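Local coordinates for protein imelysin (PDB 3OYV) that is an imelysin-like outer-membrane protein, probably metal-binding, of a family implicated in bacterial iron uptake, at residues A251-A255 / T270-W275; A21-H25 / L316-S322. All coordinates share one frame. Residues are numbered along the deposited sequence.

Interaction 1 (A251-A255 / T270-W275); sequences ALYNA and TACDAW
This contact belongs to an antiparallel helical hairpin within the mostly helical imelysin fold. Helix 223-261 runs out, the chain turns after residue 261, and helix 265-283 runs back. Both segments are regular alpha-helix, with backbone bonds such as Ala255 N to Ala251 O (3.0 Å) and Trp275 N to Ala271 O (2.9 Å). Their axes approach to 8.7 Å, and their directions make an angle of 166°. Two CA pairs set the register: Leu252 with Ala274 and Ala255 with Ala271, each 5.1 Å apart.

The packing is apolar, and three alanines allow the close approach. The methyl of Ala255 is a small bump aimed at the partner helix. Ala255 CB fits between Ala271 and Ala274, 4.0 Å from Ala271 CA and 3.8 Å from Ala274 CB. Ala274 points its own CB back across the gap. One turn earlier than Ala255, Leu252 is the large bump. Its CA-CB bond points sideways, but the tp rotamer (chi1 179°, chi2 57°) brings CD1 into a shallow hollow. Ala271 O, Ala274 CB and the start of Trp275 line this hollow. Leu252 CD1 is 3.8 Å from both Ala271 O and Ala274 CB.

Helix 343-351 packs beside the pair, where Leu347 meets Leu252 and Leu351 meets Ala271. Trp275 (chi1 t) is buried, and its NE1 donates to Phe344 O. The CA-CB bond of Tyr253 points away from segment 270-275, and its side chain touches helix 21-47. The closest atoms across the pair are Leu252 CD1 and Trp275 N, at 3.6 Å.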
ATOM      1  N   ALA A 251      -0.255  -7.637  14.935  1.00  9.30           N
ATOM      2  CA  ALA A 251      -1.625  -8.021  15.299  1.00 10.49           C
ATOM      3  C   ALA A 251      -2.228  -9.027  14.320  1.00 10.45           C
ATOM      4  O   ALA A 251      -2.889  -9.987  14.726  1.00 10.65           O
ATOM      5  CB  ALA A 251      -2.566  -6.793  15.455  1.00 11.11           C
ATOM      6  N   LEU A 252      -1.979  -8.794  13.037  1.00  9.69           N
ATOM      7  CA  LEU A 252      -2.427  -9.686  11.996  1.00 10.65           C
ATOM      8  C   LEU A 252      -1.846 -11.093  12.159  1.00  9.95           C
ATOM      9  O   LEU A 252      -2.531 -12.098  11.991  1.00  9.58           O
ATOM     10  CB  LEU A 252      -2.115  -9.072  10.623  1.00 10.52           C
ATOM     11  CG  LEU A 252      -2.497  -9.871   9.381  1.00  9.03           C
ATOM     12  CD1 LEU A 252      -3.962 -10.222   9.318  1.00 11.01           C
ATOM     13  CD2 LEU A 252      -2.049  -9.068   8.147  1.00 11.43           C
ATOM     14  N   TYR A 253      -0.559 -11.168  12.473  1.00 10.61           N
ATOM     15  CA  TYR A 253       0.112 -12.453  12.716  1.00  9.55           C
ATOM     16  C   TYR A 253      -0.622 -13.190  13.863  1.00  9.41           C
ATOM     17  O   TYR A 253      -0.929 -14.363  13.738  1.00 10.08           O
ATOM     18  CB  TYR A 253       1.579 -12.243  13.017  1.00 11.04           C
ATOM     19  CG  TYR A 253       2.311 -13.523  13.287  1.00 11.20           C
ATOM     20  CD1 TYR A 253       2.633 -14.405  12.265  1.00 11.84           C
ATOM     21  CD2 TYR A 253       2.595 -13.895  14.581  1.00 11.36           C
ATOM     22  CE1 TYR A 253       3.316 -15.601  12.531  1.00 13.30           C
ATOM     23  CE2 TYR A 253       3.272 -15.066  14.857  1.00 13.91           C
ATOM     24  CZ  TYR A 253       3.630 -15.922  13.821  1.00 13.29           C
ATOM     25  OH  TYR A 253       4.277 -17.090  14.107  1.00 16.77           O
ATOM     26  N   ASN A 254      -0.907 -12.504  14.973  1.00  9.81           N
ATOM     27  CA  ASN A 254      -1.584 -13.153  16.081  1.00 11.53           C
ATOM     28  C   ASN A 254      -2.968 -13.654  15.690  1.00 10.34           C
ATOM     29  O   ASN A 254      -3.363 -14.750  16.051  1.00 11.03           O
ATOM     30  CB  ASN A 254      -1.711 -12.207  17.305  1.00 11.76           C
ATOM     31  CG  ASN A 254      -0.424 -11.830  17.900  1.00 12.97           C
ATOM     32  OD1 ASN A 254      -0.013 -10.660  17.827  1.00 18.38           O
ATOM     33  ND2 ASN A 254       0.239 -12.799  18.503  1.00 13.18           N
ATOM     34  N   ALA A 255      -3.692 -12.843  14.915  1.00  9.18           N
ATOM     35  CA  ALA A 255      -5.012 -13.223  14.476  1.00  9.56           C
ATOM     36  C   ALA A 255      -4.972 -14.476  13.591  1.00  9.75           C
ATOM     37  O   ALA A 255      -5.874 -15.346  13.664  1.00  9.69           O
ATOM     38  CB  ALA A 255      -5.730 -12.081  13.761  1.00  9.69           C
ATOM     39  N   THR A 270     -12.384 -12.401  12.303  1.00 10.79           N
ATOM     40  CA  THR A 270     -11.399 -11.696  13.106  1.00 10.07           C
ATOM     41  C   THR A 270     -10.088 -11.457  12.345  1.00 10.88           C
ATOM     42  O   THR A 270      -9.512 -10.377  12.425  1.00 10.74           O
ATOM     43  CB  THR A 270     -11.182 -12.474  14.419  1.00 11.61           C
ATOM     44  OG1 THR A 270     -12.434 -12.503  15.126  1.00 13.38           O
ATOM     45  CG2 THR A 270     -10.103 -11.815  15.290  1.00 12.87           C
ATOM     46  N   ALA A 271      -9.608 -12.469  11.622  1.00  9.35           N
ATOM     47  CA  ALA A 271      -8.406 -12.330  10.820  1.00  9.44           C
ATOM     48  C   ALA A 271      -8.635 -11.359   9.648  1.00  8.84           C
ATOM     49  O   ALA A 271      -7.763 -10.535   9.374  1.00  9.00           O
ATOM     50  CB  ALA A 271      -7.896 -13.675  10.327  1.00 11.58           C
ATOM     51  N   CYS A 272      -9.817 -11.384   9.050  1.00  9.32           N
ATOM     52  CA  CYS A 272     -10.138 -10.411   8.016  1.00  8.70           C
ATOM     53  C   CYS A 272     -10.145  -8.992   8.585  1.00  9.61           C
ATOM     54  O   CYS A 272      -9.637  -8.046   7.961  1.00 10.12           O
ATOM     55  CB  CYS A 272     -11.501 -10.728   7.420  1.00  9.62           C
ATOM     56  SG  CYS A 272     -11.551 -12.228   6.384  1.00 11.57           S
ATOM     57  N   ASP A 273     -10.753  -8.812   9.764  1.00  9.01           N
ATOM     58  CA  ASP A 273     -10.693  -7.493  10.405  1.00 10.85           C
ATOM     59  C   ASP A 273      -9.243  -7.024  10.563  1.00  9.59           C
ATOM     60  O   ASP A 273      -8.939  -5.876  10.313  1.00  9.98           O
ATOM     61  CB  ASP A 273     -11.327  -7.521  11.821  1.00 11.69           C
ATOM     62  CG  ASP A 273     -12.833  -7.778  11.840  1.00 15.21           C
ATOM     63  OD1 ASP A 273     -13.500  -7.581  10.827  1.00 15.24           O
ATOM     64  OD2 ASP A 273     -13.348  -8.151  12.925  1.00 17.20           O
ATOM     65  N   ALA A 274      -8.383  -7.931  11.017  1.00  8.85           N
ATOM     66  CA  ALA A 274      -6.993  -7.610  11.187  1.00  8.56           C
ATOM     67  C   ALA A 274      -6.296  -7.285   9.872  1.00  8.73           C
ATOM     68  O   ALA A 274      -5.399  -6.433   9.847  1.00  9.49           O
ATOM     69  CB  ALA A 274      -6.255  -8.741  11.946  1.00 10.20           C
ATOM     70  N   TRP A 275      -6.713  -7.946   8.797  1.00  8.71           N
ATOM     71  CA  TRP A 275      -6.146  -7.673   7.465  1.00  8.53           C
ATOM     72  C   TRP A 275      -6.491  -6.244   7.032  1.00  8.57           C
ATOM     73  O   TRP A 275      -5.607  -5.485   6.623  1.00  9.15           O
ATOM     74  CB  TRP A 275      -6.627  -8.739   6.464  1.00  9.27           C
ATOM     75  CG  TRP A 275      -5.977  -8.616   5.119  1.00  9.30           C
ATOM     76  CD1 TRP A 275      -4.794  -9.170   4.741  1.00  9.26           C
ATOM     77  CD2 TRP A 275      -6.430  -7.834   3.984  1.00  9.49           C
ATOM     78  NE1 TRP A 275      -4.504  -8.831   3.432  1.00  9.38           N
ATOM     79  CE2 TRP A 275      -5.486  -7.998   2.961  1.00  9.43           C
ATOM     80  CE3 TRP A 275      -7.588  -7.090   3.715  1.00  9.71           C
ATOM     81  CZ2 TRP A 275      -5.641  -7.420   1.700  1.00  9.68           C
ATOM     82  CZ3 TRP A 275      -7.704  -6.486   2.482  1.00 10.36           C
ATOM     83  CH2 TRP A 275      -6.762  -6.663   1.495  1.00  9.80           C
TER

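Interaction 2 (A21-H25 / L316-S322); sequences ASSWH and LNSQSWS
The start of helix 21-47 docks against the serine N-cap of helix 319-323, joining the N-terminal and C-terminal parts of the imelysin fold. After Leu316 the chain becomes extended at Ser318 (phi/psi -83/143) and enters helix 319-323. Ser318 is the N-cap: its OG accepts from Trp321 N at 3.3 Å and also bonds to Ile315 O. Ser23 and Ser322 lie nearest, with CA atoms 4.0 Å apart.

Two serine hydroxyls of helix 21-47 donate across the contact. Ser22 OG (chi1 t) gives to Ser322 O at 2.7 Å. Ser23 OG (chi1 m) gives to Ser318 O at 2.9 Å. Ser23 N, in the first helical turn, donates to water 1 at 3.0 Å. Water 1 is also hydrogen-bonded to Ser322 OG, at 2.8 Å. Trp321 O takes a bond from Asn26 ND2.

An apolar patch flanks the polar one. Trp24 NE1 is satisfied by Leu350 O, while Leu316 CD1 makes a CH-pi contact, 4.0 Å from the centroid of the Trp24 six-membered ring.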
ATOM      1  N   ALA A  21      -7.178 -28.224   5.431  1.00 11.30           N
ATOM      2  CA  ALA A  21      -7.098 -27.286   6.546  1.00 12.59           C
ATOM      3  C   ALA A  21      -5.681 -27.172   7.094  1.00 12.06           C
ATOM      4  O   ALA A  21      -5.228 -26.090   7.425  1.00 11.02           O
ATOM      5  CB  ALA A  21      -8.043 -27.725   7.657  1.00 14.04           C
ATOM      6  N   SER A  22      -4.939 -28.281   7.197  1.00 11.40           N
ATOM      7  CA  SER A  22      -3.614 -28.208   7.782  0.70 10.69           C
ATOM      8  C   SER A  22      -2.678 -27.389   6.910  1.00 11.29           C
ATOM      9  O   SER A  22      -1.963 -26.515   7.397  1.00 11.16           O
ATOM     10  CB  SER A  22      -3.032 -29.606   7.983  0.70 11.05           C
ATOM     11  OG  SER A  22      -1.789 -29.491   8.610  0.70 11.54           O
ATOM     12  N   SER A  23      -2.707 -27.633   5.608  1.00 10.60           N
ATOM     13  CA  SER A  23      -1.901 -26.840   4.672  0.50 10.34           C
ATOM     14  C   SER A  23      -2.313 -25.364   4.723  1.00 11.34           C
ATOM     15  O   SER A  23      -1.478 -24.474   4.690  1.00 11.04           O
ATOM     16  CB  SER A  23      -2.067 -27.356   3.240  0.50 11.07           C
ATOM     17  OG  SER A  23      -1.518 -28.658   3.088  0.50  8.30           O
ATOM     18  N   TRP A  24      -3.620 -25.119   4.797  1.00 11.26           N
ATOM     19  CA  TRP A  24      -4.150 -23.748   4.847  1.00 10.74           C
ATOM     20  C   TRP A  24      -3.612 -23.024   6.086  1.00 11.45           C
ATOM     21  O   TRP A  24      -3.124 -21.887   6.000  1.00 10.89           O
ATOM     22  CB  TRP A  24      -5.675 -23.783   4.870  1.00 11.55           C
ATOM     23  CG  TRP A  24      -6.364 -22.584   4.314  1.00 11.10           C
ATOM     24  CD1 TRP A  24      -6.341 -21.307   4.794  1.00 12.74           C
ATOM     25  CD2 TRP A  24      -7.199 -22.567   3.165  1.00 12.66           C
ATOM     26  NE1 TRP A  24      -7.117 -20.499   4.008  1.00 12.96           N
ATOM     27  CE2 TRP A  24      -7.669 -21.246   3.003  1.00 12.75           C
ATOM     28  CE3 TRP A  24      -7.600 -23.541   2.250  1.00 13.50           C
ATOM     29  CZ2 TRP A  24      -8.514 -20.883   1.964  1.00 14.33           C
ATOM     30  CZ3 TRP A  24      -8.437 -23.179   1.248  1.00 16.61           C
ATOM     31  CH2 TRP A  24      -8.870 -21.851   1.091  1.00 16.30           C
ATOM     32  N   HIS A  25      -3.653 -23.688   7.237  1.00 10.47           N
ATOM     33  CA  HIS A  25      -3.111 -23.119   8.485  1.00 10.74           C
ATOM     34  C   HIS A  25      -1.640 -22.801   8.349  1.00 10.43           C
ATOM     35  O   HIS A  25      -1.178 -21.694   8.688  1.00 11.01           O
ATOM     36  CB  HIS A  25      -3.303 -24.083   9.658  1.00 12.06           C
ATOM     37  CG  HIS A  25      -4.750 -24.383   9.973  1.00 12.64           C
ATOM     38  ND1 HIS A  25      -5.137 -25.438  10.782  1.00 13.72           N
ATOM     39  CD2 HIS A  25      -5.902 -23.818   9.536  1.00 13.14           C
ATOM     40  CE1 HIS A  25      -6.456 -25.468  10.873  1.00 13.50           C
ATOM     41  NE2 HIS A  25      -6.944 -24.487  10.139  1.00 15.78           N
ATOM     42  N   LEU A 316      -1.870 -25.325  -1.243  1.00 12.20           N
ATOM     43  CA  LEU A 316      -2.923 -25.699  -0.323  1.00 12.36           C
ATOM     44  C   LEU A 316      -3.280 -27.173  -0.433  1.00 13.01           C
ATOM     45  O   LEU A 316      -3.723 -27.771   0.545  1.00 13.55           O
ATOM     46  CB  LEU A 316      -4.156 -24.821  -0.530  1.00 12.66           C
ATOM     47  CG  LEU A 316      -3.950 -23.348  -0.149  1.00 13.21           C
ATOM     48  CD1 LEU A 316      -5.181 -22.510  -0.649  1.00 13.92           C
ATOM     49  CD2 LEU A 316      -3.751 -23.198   1.361  1.00 14.85           C
ATOM     50  N   ASN A 317      -3.107 -27.742  -1.619  1.00 14.23           N
ATOM     51  CA  ASN A 317      -3.331 -29.166  -1.852  1.00 14.11           C
ATOM     52  C   ASN A 317      -2.123 -30.055  -1.608  1.00 15.14           C
ATOM     53  O   ASN A 317      -2.223 -31.287  -1.739  1.00 17.35           O
ATOM     54  CB  ASN A 317      -3.888 -29.372  -3.270  1.00 15.04           C
ATOM     55  CG  ASN A 317      -5.319 -28.960  -3.378  1.00 17.06           C
ATOM     56  OD1 ASN A 317      -6.119 -29.182  -2.469  1.00 20.04           O
ATOM     57  ND2 ASN A 317      -5.666 -28.339  -4.499  1.00 20.32           N
ATOM     58  N   SER A 318      -1.006 -29.462  -1.218  1.00 14.50           N
ATOM     59  CA  SER A 318       0.230 -30.225  -1.078  1.00 14.14           C
ATOM     60  C   SER A 318       0.329 -30.949   0.254  1.00 14.90           C
ATOM     61  O   SER A 318      -0.052 -30.430   1.317  1.00 16.54           O
ATOM     62  CB  SER A 318       1.471 -29.348  -1.252  1.00 16.76           C
ATOM     63  OG  SER A 318       1.680 -28.502  -0.146  1.00 16.95           O
ATOM     64  N   GLN A 319       0.896 -32.153   0.190  1.00 13.13           N
ATOM     65  CA  GLN A 319       1.109 -32.928   1.397  0.60 14.21           C
ATOM     66  C   GLN A 319       2.233 -32.314   2.233  1.00 12.57           C
ATOM     67  O   GLN A 319       2.210 -32.387   3.459  1.00 13.46           O
ATOM     68  CB  GLN A 319       1.402 -34.396   1.058  0.60 16.34           C
ATOM     69  CG  GLN A 319       1.252 -35.344   2.230  0.60 20.29           C
ATOM     70  CD  GLN A 319      -0.184 -35.500   2.697  0.60 22.97           C
ATOM     71  OE1 GLN A 319      -1.077 -35.764   1.900  0.60 28.67           O
ATOM     72  NE2 GLN A 319      -0.411 -35.334   3.995  0.60 20.38           N
ATOM     73  N   SER A 320       3.227 -31.682   1.587  1.00 12.10           N
ATOM     74  CA  SER A 320       4.353 -31.125   2.325  1.00 11.90           C
ATOM     75  C   SER A 320       3.897 -30.012   3.260  1.00 11.81           C
ATOM     76  O   SER A 320       4.295 -29.963   4.417  1.00 12.78           O
ATOM     77  CB  SER A 320       5.471 -30.602   1.395  1.00 13.54           C
ATOM     78  OG  SER A 320       4.999 -29.526   0.601  1.00 16.67           O
ATOM     79  N   TRP A 321       3.056 -29.098   2.766  1.00 11.64           N
ATOM     80  CA  TRP A 321       2.554 -28.028   3.639  1.00 11.62           C
ATOM     81  C   TRP A 321       1.558 -28.567   4.670  1.00 12.86           C
ATOM     82  O   TRP A 321       1.438 -28.020   5.754  1.00 13.59           O
ATOM     83  CB  TRP A 321       1.950 -26.874   2.827  1.00 11.57           C
ATOM     84  CG  TRP A 321       2.975 -25.953   2.271  1.00 12.05           C
ATOM     85  CD1 TRP A 321       3.473 -25.944   1.002  1.00 13.18           C
ATOM     86  CD2 TRP A 321       3.676 -24.945   2.994  1.00 11.77           C
ATOM     87  NE1 TRP A 321       4.423 -24.959   0.893  1.00 13.60           N
ATOM     88  CE2 TRP A 321       4.570 -24.335   2.099  1.00 11.29           C
ATOM     89  CE3 TRP A 321       3.618 -24.480   4.313  1.00 11.09           C
ATOM     90  CZ2 TRP A 321       5.418 -23.299   2.491  1.00 12.47           C
ATOM     91  CZ3 TRP A 321       4.462 -23.449   4.698  1.00 12.99           C
ATOM     92  CH2 TRP A 321       5.343 -22.871   3.786  1.00 13.44           C
ATOM     93  N   SER A 322       0.896 -29.671   4.342  1.00 12.04           N
ATOM     94  CA  SER A 322      -0.020 -30.321   5.310  1.00 12.99           C
ATOM     95  C   SER A 322       0.729 -30.922   6.481  1.00 13.10           C
ATOM     96  O   SER A 322       0.263 -30.914   7.615  1.00 14.99           O
ATOM     97  CB  SER A 322      -0.846 -31.426   4.628  1.00 12.95           C
ATOM     98  OG  SER A 322      -1.888 -31.883   5.466  1.00 14.73           O
TER
HETATM   99  O   HOH W   1      -3.914 -30.238   4.580  1.00 13.11           O

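How the interactions relate
Interactions 1 and 2 lie on the same side of the chain's centre, with their own centres 20 Å apart. They do not touch; their nearest atoms are about 8 Å apart. Interaction 1 joins neighbouring helices, with 14 residues between its segments. Interaction 2 brings together parts separated by 290 residues, and the whole hairpin falls within that span. Helix 21-47 links the two regions: its start forms interaction 2, and further along Arg29, Ala32, Ala33 and Lys36 meet Tyr253. Helix 343-351 is a second link: it packs on interaction 1, and its Leu350 O accepts from Trp24 NE1 of interaction 2.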